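Local coordinates for hypothetical conserved protein TTC0263 (PDB 2PL2) that is of unknown function but folds as an all-helical tetratricopeptide repeat protein, a class whose members commonly serve as scaffolds for protein-protein interactions, at residues Asn7-Gly12 with Pro36-Ala41; Pro57-Gly62 with Ser80-Ala85; Ser105-Ala110 with Ala118-Gln123; Lys142-Leu147 with Pro151-Ala156. All coordinates share one frame; numbering follows the deposited sequence.

Contact 1: Asn7-Gly12 with Pro36-Ala41; sequences NPLRLG and PQDPEA
L9 lies across the side chain of E40 at about a right angle, where helix 6-17 meets the start of helix 39-51. In the tetratricopeptide repeat fold, helices stack into a superhelical array in which each one meets not only its neighbour in sequence but also the next helix along, and helix 21-32 intervenes in the chain between these two. L9 alone makes the contact from segment 7-12. Its CG stands anti to the backbone N (chi1 177°), which carries the forked end of the leucine out to the beginning of the other helix, where the two methyls part. CD2 goes to the acidic side, 3.9 Å from E40 OE1, and also lies near the carboxylate of D38, the residue at the N-cap position of helix 39-51. These are van der Waals contacts alone, and no hydrogen bond links the segments. E40 likewise has its CG anti to its own N (chi1 178°) and an extended chain beyond, so its carboxylate is held out beside the leucine. D38 is steadied by a bond from its backbone N to N35 OD1, while the carboxylate of E5 comes close to its OD2, a pairing of like charges that might favour protonation of one partner. The other methyl of L9 takes the apolar side, with CD1 4.0 Å from A41 CA and 4.2 Å from A41 CB.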
loop_
_atom_site.group_PDB
_atom_site.type_symbol
_atom_site.label_atom_id
_atom_site.label_comp_id
_atom_site.label_asym_id
_atom_site.label_seq_id
_atom_site.Cartn_x
_atom_site.Cartn_y
_atom_site.Cartn_z
ATOM N N ASN A 7 -11.455 -12.365 21.989
ATOM C CA ASN A 7 -10.314 -11.493 22.214
ATOM C C ASN A 7 -9.430 -11.300 20.986
ATOM O O ASN A 7 -9.217 -10.173 20.543
ATOM C CB ASN A 7 -9.472 -12.001 23.389
ATOM C CG ASN A 7 -10.234 -11.983 24.710
ATOM O OD1 ASN A 7 -10.969 -11.032 25.011
ATOM N ND2 ASN A 7 -10.044 -13.032 25.518
ATOM N N PRO A 8 -8.901 -12.391 20.416
ATOM C CA PRO A 8 -8.053 -12.184 19.239
ATOM C C PRO A 8 -8.759 -11.463 18.089
ATOM O O PRO A 8 -8.170 -10.606 17.432
ATOM C CB PRO A 8 -7.601 -13.610 18.877
ATOM C CG PRO A 8 -8.698 -14.488 19.436
ATOM C CD PRO A 8 -8.987 -13.821 20.763
ATOM N N LEU A 9 -10.021 -11.801 17.851
ATOM C CA LEU A 9 -10.776 -11.171 16.773
ATOM C C LEU A 9 -11.030 -9.691 17.055
ATOM O O LEU A 9 -10.887 -8.847 16.169
ATOM C CB LEU A 9 -12.116 -11.887 16.564
ATOM C CG LEU A 9 -13.070 -11.308 15.509
ATOM C CD1 LEU A 9 -12.499 -11.469 14.116
ATOM C CD2 LEU A 9 -14.409 -12.027 15.609
ATOM N N ARG A 10 -11.398 -9.381 18.296
ATOM C CA ARG A 10 -11.678 -8.003 18.677
ATOM C C ARG A 10 -10.439 -7.121 18.616
ATOM O O ARG A 10 -10.507 -5.977 18.161
ATOM C CB ARG A 10 -12.297 -7.929 20.081
ATOM C CG ARG A 10 -12.681 -6.499 20.483
ATOM C CD ARG A 10 -13.757 -6.419 21.582
ATOM N NE ARG A 10 -13.339 -6.995 22.860
ATOM C CZ ARG A 10 -12.232 -6.654 23.518
ATOM N NH1 ARG A 10 -11.412 -5.735 23.020
ATOM N NH2 ARG A 10 -11.944 -7.227 24.682
ATOM N N LEU A 11 -9.308 -7.653 19.068
ATOM C CA LEU A 11 -8.067 -6.893 19.051
ATOM C C LEU A 11 -7.612 -6.699 17.618
ATOM O O LEU A 11 -7.051 -5.662 17.261
ATOM C CB LEU A 11 -6.983 -7.620 19.852
ATOM C CG LEU A 11 -5.632 -6.901 19.982
ATOM C CD1 LEU A 11 -5.828 -5.500 20.567
ATOM C CD2 LEU A 11 -4.706 -7.728 20.869
ATOM N N GLY A 12 -7.868 -7.700 16.790
ATOM C CA GLY A 12 -7.477 -7.592 15.403
ATOM C C GLY A 12 -8.185 -6.443 14.715
ATOM O O GLY A 12 -7.568 -5.699 13.954
ATOM N N PRO A 36 -12.463 -21.931 12.488
ATOM C CA PRO A 36 -12.027 -22.108 11.096
ATOM C C PRO A 36 -12.937 -21.604 9.980
ATOM O O PRO A 36 -12.468 -21.234 8.899
ATOM C CB PRO A 36 -11.795 -23.611 11.009
ATOM C CG PRO A 36 -11.338 -23.958 12.389
ATOM C CD PRO A 36 -12.331 -23.200 13.228
ATOM N N GLN A 37 -14.236 -21.588 10.235
ATOM C CA GLN A 37 -15.196 -21.152 9.228
ATOM C C GLN A 37 -15.503 -19.663 9.306
ATOM O O GLN A 37 -15.274 -18.918 8.350
ATOM C CB GLN A 37 -16.483 -21.963 9.386
ATOM C CG GLN A 37 -16.983 -22.009 10.822
ATOM C CD GLN A 37 -17.749 -23.275 11.137
ATOM O OE1 GLN A 37 -18.756 -23.586 10.497
ATOM N NE2 GLN A 37 -17.271 -24.020 12.130
ATOM N N ASP A 38 -16.028 -19.257 10.458
ATOM C CA ASP A 38 -16.419 -17.884 10.746
ATOM C C ASP A 38 -16.109 -16.896 9.619
ATOM O O ASP A 38 -14.959 -16.537 9.390
ATOM C CB ASP A 38 -15.759 -17.435 12.042
ATOM C CG ASP A 38 -16.510 -16.315 12.711
ATOM O OD1 ASP A 38 -17.741 -16.455 12.896
ATOM O OD2 ASP A 38 -15.876 -15.297 13.054
ATOM N N PRO A 39 -17.150 -16.447 8.900
ATOM C CA PRO A 39 -16.987 -15.502 7.790
ATOM C C PRO A 39 -16.427 -14.135 8.203
ATOM O O PRO A 39 -15.685 -13.511 7.442
ATOM C CB PRO A 39 -18.404 -15.411 7.214
ATOM C CG PRO A 39 -19.253 -15.576 8.412
ATOM C CD PRO A 39 -18.578 -16.710 9.151
ATOM N N GLU A 40 -16.791 -13.671 9.398
ATOM C CA GLU A 40 -16.312 -12.387 9.883
ATOM C C GLU A 40 -14.786 -12.367 10.006
ATOM O O GLU A 40 -14.151 -11.399 9.594
ATOM C CB GLU A 40 -16.954 -12.033 11.220
ATOM C CG GLU A 40 -16.441 -10.712 11.784
ATOM C CD GLU A 40 -17.290 -10.172 12.924
ATOM O OE1 GLU A 40 -17.688 -10.957 13.819
ATOM O OE2 GLU A 40 -17.545 -8.944 12.928
ATOM N N ALA A 41 -14.193 -13.426 10.553
ATOM C CA ALA A 41 -12.737 -13.476 10.660
ATOM C C ALA A 41 -12.121 -13.525 9.256
ATOM O O ALA A 41 -11.159 -12.794 8.982
ATOM C CB ALA A 41 -12.301 -14.687 11.482
#

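Contact 2: Pro57-Gly62 with Ser80-Ala85; sequences PALENG and SEAYVA
The bond from G62 N to A58 O, 3.0 Å long, belongs to the helical turn from which L59 reaches across to A82 and Y83. On the other side A85 N bonds to E81 O over the same distance, and both bonds stay within their own helix. The setting is the tetratricopeptide repeat fold, an all-helical stack, and here the segments of helix 55-68 and helix 73-88 meet through apolar side chains with no hydrogen bond between them. The meeting turns on one small residue and one ring. A82 presents only a methyl, and its CB settles 4.0 Å from L59 CA, which lets the backbones come near: the CA atoms of L59 and A82 are 5.5 Å apart. Beyond this close point L59 bends its branched end over the aromatic residue. With CG anti to the backbone N (chi1 174°), the leucine crosses the Y83 side chain at about a right angle and lays CD1 over one face of the phenol ring. The contact is a CH-pi interaction, the methyl carbon being 4.0 Å from the centroid of the Y83 ring and 25° off the ring normal. Y83 also touches Y99, Q102 and A103, and so extends the buried packing to the following helix, 93-113. Separately, its neighbour V84 packs on V127 and L130 of helix 118-130. The methyl sits toward the rim of the ring rather than over its middle, with L59 CD1 3.7 Å from Y83 CE1.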
loop_
_atom_site.group_PDB
_atom_site.type_symbol
_atom_site.label_atom_id
_atom_site.label_comp_id
_atom_site.label_asym_id
_atom_site.label_seq_id
_atom_site.Cartn_x
_atom_site.Cartn_y
_atom_site.Cartn_z
ATOM N N PRO A 57 -4.672 -14.773 -2.127
ATOM C CA PRO A 57 -5.253 -15.307 -0.890
ATOM C C PRO A 57 -6.560 -14.613 -0.468
ATOM O O PRO A 57 -7.440 -15.233 0.143
ATOM C CB PRO A 57 -4.132 -15.098 0.125
ATOM C CG PRO A 57 -2.901 -15.299 -0.705
ATOM C CD PRO A 57 -3.230 -14.509 -1.957
ATOM N N ALA A 58 -6.671 -13.326 -0.795
ATOM C CA ALA A 58 -7.848 -12.539 -0.453
ATOM C C ALA A 58 -8.956 -12.786 -1.456
ATOM O O ALA A 58 -10.137 -12.710 -1.118
ATOM C CB ALA A 58 -7.502 -11.060 -0.416
ATOM N N LEU A 59 -8.570 -13.062 -2.695
ATOM C CA LEU A 59 -9.533 -13.347 -3.747
ATOM C C LEU A 59 -10.167 -14.700 -3.422
ATOM O O LEU A 59 -11.359 -14.908 -3.635
ATOM C CB LEU A 59 -8.829 -13.421 -5.103
ATOM C CG LEU A 59 -9.665 -13.849 -6.319
ATOM C CD1 LEU A 59 -10.568 -12.702 -6.764
ATOM C CD2 LEU A 59 -8.735 -14.250 -7.463
ATOM N N GLU A 60 -9.359 -15.609 -2.888
ATOM C CA GLU A 60 -9.818 -16.945 -2.538
ATOM C C GLU A 60 -10.720 -16.944 -1.308
ATOM O O GLU A 60 -11.636 -17.766 -1.207
ATOM C CB GLU A 60 -8.612 -17.862 -2.313
ATOM C CG GLU A 60 -8.946 -19.344 -2.335
ATOM C CD GLU A 60 -9.820 -19.728 -3.526
ATOM O OE1 GLU A 60 -9.415 -19.478 -4.688
ATOM O OE2 GLU A 60 -10.922 -20.280 -3.289
ATOM N N ASN A 61 -10.460 -16.028 -0.377
ATOM C CA ASN A 61 -11.270 -15.913 0.838
ATOM C C ASN A 61 -12.597 -15.222 0.531
ATOM O O ASN A 61 -13.615 -15.500 1.163
ATOM C CB ASN A 61 -10.515 -15.135 1.917
ATOM C CG ASN A 61 -9.593 -16.020 2.739
ATOM O OD1 ASN A 61 -8.636 -15.543 3.351
ATOM N ND2 ASN A 61 -9.887 -17.313 2.769
ATOM N N GLY A 62 -12.575 -14.307 -0.430
ATOM C CA GLY A 62 -13.789 -13.627 -0.821
ATOM C C GLY A 62 -14.693 -14.642 -1.496
ATOM O O GLY A 62 -15.910 -14.659 -1.264
ATOM N N SER A 80 -14.678 -7.847 -4.385
ATOM C CA SER A 80 -14.730 -6.656 -5.221
ATOM C C SER A 80 -13.406 -5.894 -5.273
ATOM O O SER A 80 -12.939 -5.511 -6.350
ATOM C CB SER A 80 -15.823 -5.725 -4.708
ATOM O OG SER A 80 -15.728 -4.464 -5.331
ATOM N N GLU A 81 -12.810 -5.657 -4.108
ATOM C CA GLU A 81 -11.543 -4.936 -4.033
ATOM C C GLU A 81 -10.405 -5.773 -4.606
ATOM O O GLU A 81 -9.462 -5.244 -5.192
ATOM C CB GLU A 81 -11.240 -4.565 -2.580
ATOM C CG GLU A 81 -12.043 -3.383 -2.074
ATOM C CD GLU A 81 -12.521 -3.572 -0.650
ATOM O OE1 GLU A 81 -11.716 -4.071 0.171
ATOM O OE2 GLU A 81 -13.692 -3.213 -0.349
ATOM N N ALA A 82 -10.504 -7.086 -4.439
ATOM C CA ALA A 82 -9.500 -8.000 -4.945
ATOM C C ALA A 82 -9.388 -7.898 -6.464
ATOM O O ALA A 82 -8.279 -7.918 -7.005
ATOM C CB ALA A 82 -9.838 -9.420 -4.528
ATOM N N TYR A 83 -10.521 -7.774 -7.152
ATOM C CA TYR A 83 -10.491 -7.658 -8.611
ATOM C C TYR A 83 -9.861 -6.343 -9.061
ATOM O O TYR A 83 -9.205 -6.285 -10.108
ATOM C CB TYR A 83 -11.897 -7.779 -9.212
ATOM C CG TYR A 83 -12.409 -9.197 -9.241
ATOM C CD1 TYR A 83 -11.701 -10.201 -9.914
ATOM C CD2 TYR A 83 -13.574 -9.551 -8.562
ATOM C CE1 TYR A 83 -12.136 -11.517 -9.893
ATOM C CE2 TYR A 83 -14.016 -10.864 -8.538
ATOM C CZ TYR A 83 -13.296 -11.843 -9.205
ATOM O OH TYR A 83 -13.724 -13.148 -9.164
ATOM N N VAL A 84 -10.074 -5.285 -8.283
ATOM C CA VAL A 84 -9.500 -3.981 -8.603
ATOM C C VAL A 84 -7.974 -4.036 -8.472
ATOM O O VAL A 84 -7.255 -3.497 -9.307
ATOM C CB VAL A 84 -10.051 -2.865 -7.668
ATOM C CG1 VAL A 84 -9.274 -1.580 -7.884
ATOM C CG2 VAL A 84 -11.541 -2.637 -7.940
ATOM N N ALA A 85 -7.485 -4.686 -7.424
ATOM C CA ALA A 85 -6.051 -4.792 -7.227
ATOM C C ALA A 85 -5.470 -5.478 -8.454
ATOM O O ALA A 85 -4.474 -5.027 -9.018
ATOM C CB ALA A 85 -5.749 -5.602 -5.965
#

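Contact 3: Ser105-Ala110 with Ala118-Gln123; sequences SVLKDA and APLHLQ
Apolar packing between L107 and L120 carries the contact, joining helices 93-113 and 118-130 as a close antiparallel pair of the tetratricopeptide repeat stack. The axes of the two segments approach to 10.0 Å, with 156° between their directions. Each leucine has CG anti to its carbonyl carbon (chi1 -75° for L107, -66° for L120), and the two side chains slide past each other in opposite directions, CD2 of L107 lying 4.1 Å from CD2 of L120. Small or backbone groups receive the ends. A110 CB packs 3.7 Å from L120 CD2, while L120 CD1 rests on the carbonyl carbon of A110. In a matching way L107 lays CD2 3.8 Å from Q123 CB and CD1 against the Q123 carbonyl, so the glutamine contributes its aliphatic base.

Polar bonding is kept to the flanks: H121 NE2 bonds to P115 O, and K108 NZ forms a salt bridge with E111. Neither crosses between the segments. The chemistry therefore implies that between these segments the contact rests on apolar burial, with no hydrogen bond across it, each leucine finding its place over the other helix's backbone.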
loop_
_atom_site.group_PDB
_atom_site.type_symbol
_atom_site.label_atom_id
_atom_site.label_comp_id
_atom_site.label_asym_id
_atom_site.label_seq_id
_atom_site.Cartn_x
_atom_site.Cartn_y
_atom_site.Cartn_z
ATOM N N SER A 105 -19.796 -6.606 -11.492
ATOM C CA SER A 105 -20.775 -7.671 -11.403
ATOM C C SER A 105 -21.017 -8.094 -9.969
ATOM O O SER A 105 -22.158 -8.218 -9.531
ATOM C CB SER A 105 -20.306 -8.870 -12.234
ATOM O OG SER A 105 -21.307 -9.869 -12.296
ATOM N N VAL A 106 -19.941 -8.312 -9.232
ATOM C CA VAL A 106 -20.052 -8.744 -7.845
ATOM C C VAL A 106 -20.673 -7.657 -6.966
ATOM O O VAL A 106 -21.429 -7.939 -6.036
ATOM C CB VAL A 106 -18.659 -9.146 -7.302
ATOM C CG1 VAL A 106 -18.763 -9.543 -5.859
ATOM C CG2 VAL A 106 -18.089 -10.312 -8.126
ATOM N N LEU A 107 -20.341 -6.406 -7.260
ATOM C CA LEU A 107 -20.886 -5.288 -6.505
ATOM C C LEU A 107 -22.379 -5.245 -6.766
ATOM O O LEU A 107 -23.167 -5.034 -5.849
ATOM C CB LEU A 107 -20.218 -3.973 -6.935
ATOM C CG LEU A 107 -18.793 -3.766 -6.413
ATOM C CD1 LEU A 107 -18.169 -2.554 -7.080
ATOM C CD2 LEU A 107 -18.832 -3.569 -4.907
ATOM N N LYS A 108 -22.762 -5.464 -8.019
ATOM C CA LYS A 108 -24.172 -5.482 -8.395
ATOM C C LYS A 108 -24.927 -6.567 -7.616
ATOM O O LYS A 108 -26.007 -6.308 -7.081
ATOM C CB LYS A 108 -24.309 -5.730 -9.893
ATOM C CG LYS A 108 -25.701 -5.484 -10.419
ATOM C CD LYS A 108 -26.109 -4.032 -10.231
ATOM C CE LYS A 108 -27.549 -3.805 -10.681
ATOM N NZ LYS A 108 -27.951 -2.373 -10.502
ATOM N N ASP A 109 -24.358 -7.775 -7.540
ATOM C CA ASP A 109 -24.994 -8.872 -6.801
ATOM C C ASP A 109 -25.135 -8.472 -5.340
ATOM O O ASP A 109 -26.137 -8.781 -4.696
ATOM C CB ASP A 109 -24.174 -10.176 -6.840
ATOM C CG ASP A 109 -23.893 -10.672 -8.243
ATOM O OD1 ASP A 109 -24.699 -10.400 -9.165
ATOM O OD2 ASP A 109 -22.855 -11.359 -8.412
ATOM N N ALA A 110 -24.117 -7.809 -4.803
ATOM C CA ALA A 110 -24.176 -7.381 -3.416
ATOM C C ALA A 110 -25.320 -6.379 -3.237
ATOM O O ALA A 110 -25.987 -6.351 -2.202
ATOM C CB ALA A 110 -22.854 -6.747 -3.010
ATOM N N ALA A 118 -23.670 2.111 1.936
ATOM C CA ALA A 118 -22.753 3.131 1.416
ATOM C C ALA A 118 -21.478 2.608 0.756
ATOM O O ALA A 118 -21.149 3.007 -0.366
ATOM C CB ALA A 118 -22.386 4.110 2.526
ATOM N N PRO A 119 -20.734 1.724 1.446
ATOM C CA PRO A 119 -19.499 1.177 0.885
ATOM C C PRO A 119 -19.642 0.628 -0.528
ATOM O O PRO A 119 -18.769 0.847 -1.371
ATOM C CB PRO A 119 -19.111 0.114 1.900
ATOM C CG PRO A 119 -19.574 0.737 3.194
ATOM C CD PRO A 119 -20.934 1.246 2.826
ATOM N N LEU A 120 -20.745 -0.070 -0.792
ATOM C CA LEU A 120 -20.970 -0.642 -2.120
ATOM C C LEU A 120 -20.985 0.427 -3.188
ATOM O O LEU A 120 -20.257 0.338 -4.176
ATOM C CB LEU A 120 -22.294 -1.415 -2.177
ATOM C CG LEU A 120 -22.446 -2.692 -1.353
ATOM C CD1 LEU A 120 -23.783 -3.342 -1.682
ATOM C CD2 LEU A 120 -21.313 -3.648 -1.678
ATOM N N HIS A 121 -21.832 1.432 -2.995
ATOM C CA HIS A 121 -21.945 2.528 -3.945
ATOM C C HIS A 121 -20.615 3.265 -4.086
ATOM O O HIS A 121 -20.285 3.779 -5.152
ATOM C CB HIS A 121 -23.069 3.467 -3.499
ATOM C CG HIS A 121 -24.429 2.845 -3.574
ATOM N ND1 HIS A 121 -25.070 2.592 -4.776
ATOM C CD2 HIS A 121 -25.250 2.370 -2.612
ATOM C CE1 HIS A 121 -26.217 1.990 -4.544
ATOM N NE2 HIS A 121 -26.353 1.841 -3.231
ATOM N N LEU A 122 -19.847 3.295 -3.006
ATOM C CA LEU A 122 -18.543 3.930 -3.027
ATOM C C LEU A 122 -17.639 3.118 -3.941
ATOM O O LEU A 122 -16.998 3.664 -4.853
ATOM C CB LEU A 122 -17.945 3.984 -1.616
ATOM C CG LEU A 122 -16.469 4.426 -1.587
ATOM C CD1 LEU A 122 -16.321 5.757 -2.340
ATOM C CD2 LEU A 122 -15.951 4.523 -0.154
ATOM N N GLN A 123 -17.597 1.808 -3.694
ATOM C CA GLN A 123 -16.785 0.903 -4.498
ATOM C C GLN A 123 -17.255 0.904 -5.943
ATOM O O GLN A 123 -16.446 0.900 -6.867
ATOM C CB GLN A 123 -16.863 -0.523 -3.951
ATOM C CG GLN A 123 -15.644 -0.960 -3.156
ATOM C CD GLN A 123 -14.353 -0.832 -3.946
ATOM O OE1 GLN A 123 -14.258 -1.309 -5.075
ATOM N NE2 GLN A 123 -13.350 -0.192 -3.350
#

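Contact 4: Lys142-Leu147 with Pro151-Ala156; sequences KQALAL and PEIRSA
L145 packs CD2 on R154 and CD1 on both R154 and I153, and this is the heart of an antiparallel helix pair in the tetratricopeptide repeat fold. CD2 rests over the middle of one face of the R154 guanidinium, 3.7 Å above its plane, the leucine crossing the arginine chain at about a right angle. CD1 packs against R154 CD and lies 3.9 Å from I153 CB. Leucine and isoleucine slide past each other in opposite directions, and I153 CG2 extends the apolar surface to A144 CB, 4.0 Å away.

Around this first shell, several groups fix the arginine. Its chain is bent at chi2 (-63°) and chi3 (-38°), which folds the guanidinium back to lie under the leucine instead of stretching away. Its nitrogens have partners: NH1 forms a salt bridge with D149 in the connecting turn, and NH2 bonds to Q173 OE1. These should limit rotation of the flat group and keep its face offered to L145 CD2. I153 is placed in part by its backbone N, which bonds to T150 OG1 at the start of its helix.

The axes of the two segments run 9.7 Å apart at 162°, as expected for helices joined by a short turn. Helix 118-130 packs on I153 and A156 through L122 and on Q143 and L147 through H121, while helix 167-180 meets R154 through K176, A177 and Q180; the pair is thus gripped between two further helices of the stack.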
loop_
_atom_site.group_PDB
_atom_site.type_symbol
_atom_site.label_atom_id
_atom_site.label_comp_id
_atom_site.label_asym_id
_atom_site.label_seq_id
_atom_site.Cartn_x
_atom_site.Cartn_y
_atom_site.Cartn_z
ATOM N N LYS A 142 -22.272 9.988 -5.576
ATOM C CA LYS A 142 -23.287 10.874 -5.025
ATOM C C LYS A 142 -24.280 9.998 -4.295
ATOM O O LYS A 142 -24.765 10.349 -3.217
ATOM C CB LYS A 142 -23.973 11.669 -6.135
ATOM C CG LYS A 142 -23.063 12.731 -6.704
ATOM C CD LYS A 142 -23.777 13.752 -7.553
ATOM C CE LYS A 142 -22.797 14.853 -7.951
ATOM N NZ LYS A 142 -23.401 15.925 -8.798
ATOM N N GLN A 143 -24.555 8.837 -4.878
ATOM C CA GLN A 143 -25.475 7.891 -4.268
ATOM C C GLN A 143 -24.881 7.511 -2.919
ATOM O O GLN A 143 -25.550 7.590 -1.891
ATOM C CB GLN A 143 -25.619 6.650 -5.154
ATOM C CG GLN A 143 -27.036 6.144 -5.315
ATOM C CD GLN A 143 -27.730 5.899 -3.988
ATOM O OE1 GLN A 143 -27.979 6.839 -3.223
ATOM N NE2 GLN A 143 -28.060 4.636 -3.710
ATOM N N ALA A 144 -23.607 7.125 -2.931
ATOM C CA ALA A 144 -22.898 6.742 -1.709
ATOM C C ALA A 144 -23.054 7.822 -0.653
ATOM O O ALA A 144 -23.418 7.544 0.483
ATOM C CB ALA A 144 -21.415 6.520 -2.004
ATOM N N LEU A 145 -22.774 9.055 -1.057
ATOM C CA LEU A 145 -22.854 10.235 -0.195
ATOM C C LEU A 145 -24.253 10.462 0.362
ATOM O O LEU A 145 -24.415 10.791 1.527
ATOM C CB LEU A 145 -22.405 11.454 -0.997
ATOM C CG LEU A 145 -21.788 12.667 -0.312
ATOM C CD1 LEU A 145 -20.674 12.259 0.643
ATOM C CD2 LEU A 145 -21.254 13.572 -1.397
ATOM N N ALA A 146 -25.265 10.281 -0.477
ATOM C CA ALA A 146 -26.655 10.456 -0.063
ATOM C C ALA A 146 -26.986 9.510 1.087
ATOM O O ALA A 146 -27.819 9.820 1.939
ATOM C CB ALA A 146 -27.574 10.200 -1.231
ATOM N N LEU A 147 -26.320 8.357 1.119
ATOM C CA LEU A 147 -26.534 7.375 2.186
ATOM C C LEU A 147 -25.705 7.693 3.426
ATOM O O LEU A 147 -26.176 7.565 4.548
ATOM C CB LEU A 147 -26.174 5.978 1.687
ATOM C CG LEU A 147 -27.055 5.430 0.567
ATOM C CD1 LEU A 147 -26.413 4.193 -0.039
ATOM C CD2 LEU A 147 -28.437 5.120 1.136
ATOM N N PRO A 151 -16.142 12.056 5.295
ATOM C CA PRO A 151 -14.909 12.589 4.708
ATOM C C PRO A 151 -14.339 11.652 3.653
ATOM O O PRO A 151 -13.905 12.101 2.581
ATOM C CB PRO A 151 -13.988 12.754 5.919
ATOM C CG PRO A 151 -14.952 13.053 7.038
ATOM C CD PRO A 151 -16.073 12.062 6.766
ATOM N N GLU A 152 -14.346 10.351 3.957
ATOM C CA GLU A 152 -13.841 9.357 3.017
ATOM C C GLU A 152 -14.553 9.453 1.671
ATOM O O GLU A 152 -13.905 9.399 0.623
ATOM C CB GLU A 152 -13.996 7.943 3.589
ATOM C CG GLU A 152 -13.672 6.828 2.580
ATOM C CD GLU A 152 -13.839 5.432 3.152
ATOM O OE1 GLU A 152 -14.848 5.176 3.843
ATOM O OE2 GLU A 152 -12.962 4.572 2.907
ATOM N N ILE A 153 -15.875 9.607 1.674
ATOM C CA ILE A 153 -16.569 9.691 0.399
ATOM C C ILE A 153 -16.371 11.052 -0.258
ATOM O O ILE A 153 -16.176 11.120 -1.477
ATOM C CB ILE A 153 -18.096 9.387 0.533
ATOM C CG1 ILE A 153 -18.338 8.073 1.310
ATOM C CG2 ILE A 153 -18.720 9.285 -0.862
ATOM C CD1 ILE A 153 -17.894 6.831 0.513
ATOM N N ARG A 154 -16.414 12.137 0.523
ATOM C CA ARG A 154 -16.186 13.461 -0.066
ATOM C C ARG A 154 -14.842 13.413 -0.805
ATOM O O ARG A 154 -14.708 14.012 -1.872
ATOM C CB ARG A 154 -16.121 14.573 0.990
ATOM C CG ARG A 154 -17.181 14.563 2.091
ATOM C CD ARG A 154 -18.633 14.755 1.642
ATOM N NE ARG A 154 -18.799 15.708 0.551
ATOM C CZ ARG A 154 -19.816 16.558 0.438
ATOM N NH1 ARG A 154 -20.765 16.606 1.360
ATOM N NH2 ARG A 154 -19.905 17.320 -0.638
ATOM N N SER A 155 -13.864 12.688 -0.245
ATOM C CA SER A 155 -12.532 12.557 -0.869
ATOM C C SER A 155 -12.559 11.802 -2.200
ATOM O O SER A 155 -11.894 12.183 -3.160
ATOM C CB SER A 155 -11.566 11.835 0.060
ATOM O OG SER A 155 -11.734 12.275 1.385
ATOM N N ALA A 156 -13.314 10.709 -2.254
ATOM C CA ALA A 156 -13.413 9.945 -3.495
ATOM C C ALA A 156 -14.001 10.869 -4.554
ATOM O O ALA A 156 -13.482 10.964 -5.684
ATOM C CB ALA A 156 -14.301 8.732 -3.297
#

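How the contacts relate
The four contacts follow one another along the chain without overlap, each closing before the next opens, as befits a solenoid built by adding helices. Contacts 2 and 3 have centres about 14 Å apart and touch directly: S80 of helix 73-88 packs on L107 and Y83 on V106, and E81 meets Q123. Contacts 3 and 4, again with centres about 14 Å apart, share an interface in which H121 and L122 face Q143, L147, I153 and A156. Contact 1 is more remote, its nearest atoms about 7 Å from contact 2 and its centre about 29 Å from that of contact 4. Contacts 2 and 4 lie on opposite sides of the chain's centre.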